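Long-range contacts in GTP cyclohydrolase 1 type 2 homolog (Escherichia coli, Escherichia coli O157:H7, PDB 1NMO), which is a metal-binding protein of the NIF3 family that forms a toroidal hexamer and may help degrade radiation-damaged nucleotides: residues Val128-Leu133 with Val165-Trp170; Ala114-Thr119 with Ala148-Lys153. One frame throughout, in Å; residues are numbered along the deposited sequence.

Contact 1: residues Val128-Leu133 with Val165-Trp170; sequences VPWGEL and VQRVAW
Gly131 and Val168 face each other as an antiparallel hydrogen-bonded pair, and two backbone bonds join them: Gly131 N gives to Val168 O at 2.9 Å, and Val168 N gives to Gly131 O at 2.7 Å. Further bonds, Leu133 N to Gln166 O and Trp170 N to Pro129 O, carry the pairing to both ends of the two strands.

The tight part is this backbone together with the side where the Trp170 indole lies. Its chi1 of 62° sets CG between the backbone N and the carbonyl carbon, and the ring reaches across to the other strand. The rim at CZ3 comes up to Gly131 N at 3.6 Å, and glycine offers no CB on this face of the sheet, where Val168 also points. Pro129 CG sits over one indole face in a CH-pi contact, although its exact spacing is doubtful. Trp170 NE1 is satisfied by Asn109 O of helix 108-116. Further along, Leu133 CD1 meets Val165 CG1, branched aliphatic groups in a buried setting.

On the other face Ala169 is buried and Trp130 partly exposed; their CB atoms lie 4.0 Å apart across the non-hydrogen-bonded pair, where a short side chain suits the close CA spacing. The looser, solvent side is the Glu132-Arg167 end. Trp130 CZ3 stands 3.5 Å above the centre of the Arg167 guanidinium, the two planes 30° apart. Glu132 OE2 comes up near the guanidinium plane and makes a long salt bridge with Arg167 NH2, 3.7 Å. These are two antiparallel strands of a mixed sheet, 128-137 next to 118-123 and 165-170 next to parallel 189-192, with helix 108-116 on the Trp170 face, Phe185 against Trp130, and the Trp170 side chain about 10 Å from a bound iron ion.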
# COMPACT_ATOMS: atom_id res chain seq x y z
N VAL A 128 1.24 -37.32 18.15
CA VAL A 128 2.33 -37.03 17.26
C VAL A 128 2.69 -38.14 16.32
O VAL A 128 3.57 -38.91 16.62
CB VAL A 128 3.60 -36.72 18.08
CG1 VAL A 128 4.63 -36.11 17.21
CG2 VAL A 128 3.28 -35.77 19.17
N PRO A 129 2.04 -38.23 15.16
CA PRO A 129 2.34 -39.29 14.19
C PRO A 129 3.57 -38.94 13.43
O PRO A 129 4.02 -37.78 13.52
CB PRO A 129 1.12 -39.28 13.28
CG PRO A 129 0.67 -37.83 13.38
CD PRO A 129 0.76 -37.58 14.86
N TRP A 130 4.18 -39.93 12.76
CA TRP A 130 5.34 -39.60 11.92
C TRP A 130 5.18 -40.39 10.63
O TRP A 130 4.37 -41.29 10.55
CB TRP A 130 6.69 -39.98 12.56
CG TRP A 130 6.95 -41.50 12.65
CD1 TRP A 130 6.67 -42.33 13.71
CD2 TRP A 130 7.58 -42.34 11.65
NE1 TRP A 130 7.07 -43.62 13.44
CE2 TRP A 130 7.65 -43.65 12.19
CE3 TRP A 130 8.11 -42.11 10.36
CZ2 TRP A 130 8.23 -44.73 11.49
CZ3 TRP A 130 8.71 -43.23 9.64
CH2 TRP A 130 8.76 -44.49 10.22
N GLY A 131 5.90 -40.00 9.60
CA GLY A 131 5.84 -40.75 8.35
C GLY A 131 6.75 -40.09 7.32
O GLY A 131 7.69 -39.36 7.71
N GLU A 132 6.43 -40.31 6.05
CA GLU A 132 7.20 -39.76 4.96
C GLU A 132 6.44 -39.17 3.80
O GLU A 132 5.41 -39.71 3.31
CB GLU A 132 8.11 -40.85 4.36
CG GLU A 132 8.93 -41.67 5.37
CD GLU A 132 10.00 -42.55 4.69
OE1 GLU A 132 9.81 -42.98 3.51
OE2 GLU A 132 11.02 -42.79 5.36
N LEU A 133 6.94 -38.05 3.34
CA LEU A 133 6.34 -37.45 2.15
C LEU A 133 6.57 -38.50 1.05
O LEU A 133 7.68 -39.07 0.93
CB LEU A 133 7.09 -36.19 1.75
CG LEU A 133 6.77 -35.01 2.63
CD1 LEU A 133 7.90 -33.97 2.49
CD2 LEU A 133 5.41 -34.44 2.23
N VAL A 165 13.70 -33.10 2.45
CA VAL A 165 12.87 -33.54 3.55
C VAL A 165 12.16 -34.81 3.13
O VAL A 165 11.41 -34.85 2.13
CB VAL A 165 11.77 -32.53 3.88
CG1 VAL A 165 10.74 -33.15 4.83
CG2 VAL A 165 12.36 -31.34 4.51
N GLN A 166 12.36 -35.86 3.91
CA GLN A 166 11.66 -37.12 3.59
C GLN A 166 10.77 -37.57 4.76
O GLN A 166 9.59 -37.76 4.59
CB GLN A 166 12.70 -38.25 3.25
CG GLN A 166 12.03 -39.64 3.29
CD GLN A 166 12.61 -40.60 2.28
OE1 GLN A 166 11.91 -41.49 1.75
NE2 GLN A 166 13.88 -40.44 2.00
N ARG A 167 11.37 -37.72 5.94
CA ARG A 167 10.68 -38.19 7.15
C ARG A 167 10.20 -36.99 7.91
O ARG A 167 10.95 -36.05 8.15
CB ARG A 167 11.67 -39.08 7.98
CG ARG A 167 11.17 -39.53 9.34
CD ARG A 167 12.24 -40.50 9.97
NE ARG A 167 12.27 -41.69 9.11
CZ ARG A 167 12.25 -42.94 9.55
NH1 ARG A 167 12.23 -43.17 10.86
NH2 ARG A 167 12.14 -43.95 8.65
N VAL A 168 8.94 -37.01 8.29
CA VAL A 168 8.29 -35.88 8.95
C VAL A 168 7.47 -36.26 10.20
O VAL A 168 7.12 -37.45 10.38
CB VAL A 168 7.32 -35.30 7.92
CG1 VAL A 168 6.53 -34.21 8.51
CG2 VAL A 168 8.11 -34.79 6.75
N ALA A 169 7.22 -35.33 11.13
CA ALA A 169 6.30 -35.75 12.20
C ALA A 169 5.43 -34.49 12.34
O ALA A 169 5.83 -33.43 11.84
CB ALA A 169 7.01 -36.12 13.51
N TRP A 170 4.28 -34.53 13.00
CA TRP A 170 3.49 -33.34 13.01
C TRP A 170 2.48 -33.44 14.10
O TRP A 170 2.27 -34.54 14.62
CB TRP A 170 2.77 -33.22 11.68
CG TRP A 170 1.80 -34.34 11.34
CD1 TRP A 170 0.46 -34.37 11.58
CD2 TRP A 170 2.12 -35.62 10.73
NE1 TRP A 170 -0.08 -35.58 11.16
CE2 TRP A 170 0.91 -36.36 10.64
CE3 TRP A 170 3.33 -36.20 10.25
CZ2 TRP A 170 0.86 -37.65 10.08
CZ3 TRP A 170 3.29 -37.51 9.70
CH2 TRP A 170 2.07 -38.21 9.62

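Contact 2: residues Ala114-Thr119 with Ala148-Lys153; sequences ALLGIT and ARLGRK
Arg149 lays its side chain across the end of helix 108-116, against Leu115 and Leu116. Its CB packs on Leu116 CD2 at 3.8 Å, with Leu115 CG slightly farther away. CG keeps Leu116 CD2 within touch and also nears the carbonyl oxygen of Leu115. The chain then bends at chi2 (-39°) and again at chi3, folding back instead of running straight outward. CD passes by Leu115 O, and NE donates to that oxygen at 3.2 Å, a weak bond because the N-H...O angle is only 124°. The flat tip finishes beside Leu115 CD1, which lies 3.5 Å above the guanidinium plane, offset toward the rim and nearest NH2. A long arginine suits this exposed spot: its methylenes cover leucine carbons while its charged end stays at the surface, near a carbonyl of the last helical turn.

Beside the arginine the leucine methyls meet. Leu115 CD2 and Leu150 CD2 approach to 3.3 Å, tighter than usual for two carbons. Leu116 CD2 stands farther from the same Leu150 methyl, at 4.3 Å. Leu116 and Leu150 are buried, which suits branched aliphatic side chains.

Gly117 leaves the helical conformation in a Schellman motif, whose positive phi (70°) favours glycine, and Gly151 leaves helix 139-150 with positive phi as well. The C-terminal turns of helices 108-116 and 139-150 meet here. Leu116 O accepts from Trp145 NE1 of helix 139-150, Leu150 touches Thr218 of helix 215-218, and beyond Gly117 the chain enters strand 118-123, outermost in its sheet within the chain, beside strand 128-137.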
# COMPACT_ATOMS: atom_id res chain seq x y z
N ALA A 114 -3.00 -36.64 4.82
CA ALA A 114 -3.58 -36.91 3.48
C ALA A 114 -3.47 -35.66 2.65
O ALA A 114 -3.04 -35.70 1.48
CB ALA A 114 -5.07 -37.31 3.62
N LEU A 115 -3.87 -34.54 3.24
CA LEU A 115 -3.79 -33.29 2.46
C LEU A 115 -2.36 -32.97 1.96
O LEU A 115 -2.21 -32.36 0.90
CB LEU A 115 -4.29 -32.13 3.31
CG LEU A 115 -4.41 -30.84 2.51
CD1 LEU A 115 -5.24 -31.05 1.26
CD2 LEU A 115 -5.12 -29.78 3.38
N LEU A 116 -1.33 -33.32 2.74
CA LEU A 116 0.01 -32.96 2.34
C LEU A 116 0.71 -34.10 1.69
O LEU A 116 1.90 -34.01 1.36
CB LEU A 116 0.83 -32.46 3.50
CG LEU A 116 0.17 -31.32 4.29
CD1 LEU A 116 0.99 -31.14 5.53
CD2 LEU A 116 0.13 -30.05 3.50
N GLY A 117 -0.01 -35.18 1.48
CA GLY A 117 0.63 -36.29 0.77
C GLY A 117 1.67 -36.98 1.57
O GLY A 117 2.73 -37.32 1.08
N ILE A 118 1.39 -37.23 2.83
CA ILE A 118 2.36 -37.92 3.68
C ILE A 118 1.83 -39.28 4.06
O ILE A 118 0.70 -39.44 4.53
CB ILE A 118 2.63 -37.16 5.00
CG1 ILE A 118 3.01 -35.69 4.68
CG2 ILE A 118 3.76 -37.90 5.84
CD1 ILE A 118 3.39 -34.86 5.99
N THR A 119 2.65 -40.29 3.89
CA THR A 119 2.24 -41.65 4.26
C THR A 119 2.49 -41.82 5.75
O THR A 119 3.63 -41.76 6.19
CB THR A 119 3.12 -42.69 3.46
OG1 THR A 119 3.10 -42.36 2.05
CG2 THR A 119 2.59 -44.12 3.67
N ALA A 148 0.16 -23.86 -0.61
CA ALA A 148 -0.80 -24.07 -1.72
C ALA A 148 -1.89 -25.03 -1.21
O ALA A 148 -3.06 -24.88 -1.54
CB ALA A 148 -0.08 -24.69 -2.92
N ARG A 149 -1.51 -26.02 -0.41
CA ARG A 149 -2.46 -27.00 0.13
C ARG A 149 -3.41 -26.42 1.17
O ARG A 149 -4.62 -26.70 1.14
CB ARG A 149 -1.69 -28.18 0.77
CG ARG A 149 -0.86 -29.00 -0.23
CD ARG A 149 -1.60 -29.16 -1.57
NE ARG A 149 -2.39 -30.37 -1.64
CZ ARG A 149 -3.67 -30.42 -2.04
NH1 ARG A 149 -4.31 -29.28 -2.38
NH2 ARG A 149 -4.31 -31.62 -2.11
N LEU A 150 -2.86 -25.60 2.09
CA LEU A 150 -3.66 -24.99 3.16
C LEU A 150 -4.16 -23.60 2.84
O LEU A 150 -4.97 -23.13 3.56
CB LEU A 150 -2.87 -24.94 4.49
CG LEU A 150 -2.23 -26.26 4.97
CD1 LEU A 150 -1.94 -26.15 6.44
CD2 LEU A 150 -3.12 -27.48 4.75
N GLY A 151 -3.67 -22.92 1.80
CA GLY A 151 -4.18 -21.57 1.50
C GLY A 151 -3.67 -20.51 2.46
O GLY A 151 -4.28 -19.39 2.66
N ARG A 152 -2.49 -20.79 3.01
CA ARG A 152 -1.89 -19.89 4.01
C ARG A 152 -0.40 -20.08 4.01
O ARG A 152 0.06 -21.19 4.02
CB ARG A 152 -2.43 -20.23 5.44
CG ARG A 152 -1.72 -19.44 6.64
CD ARG A 152 -2.30 -19.84 7.99
NE ARG A 152 -1.90 -18.98 9.10
CZ ARG A 152 -0.80 -19.14 9.83
NH1 ARG A 152 0.01 -20.15 9.57
NH2 ARG A 152 -0.52 -18.30 10.84
N LYS A 153 0.38 -18.99 4.03
CA LYS A 153 1.87 -19.10 4.05
C LYS A 153 2.39 -19.55 5.41
O LYS A 153 2.20 -18.88 6.43
CB LYS A 153 2.50 -17.73 3.71
CG LYS A 153 4.05 -17.74 3.53
CD LYS A 153 4.58 -16.34 3.18
CE LYS A 153 6.08 -16.31 2.87
NZ LYS A 153 6.87 -16.75 4.10

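In the fold
Contact 1 joins two strands inside the six-stranded sheet, whereas contact 2 joins two helix ends beside it. The chain ties them closely: strand 118-123 follows the first helix of contact 2 and lies next to strand 128-137, which in turn leads into helix 139-150. Glu132 O and Thr119 N probably form a hydrogen bond between the contacts, and Leu133 CD2 packs on Ile118. Contact 1, within the sheet, has seven of its twelve touching residues buried; contact 2 has two of four and carries an exposed arginine at its surface. Regular backbone bonding over 652 Å² thus contrasts with mainly side-chain contact over 226 Å².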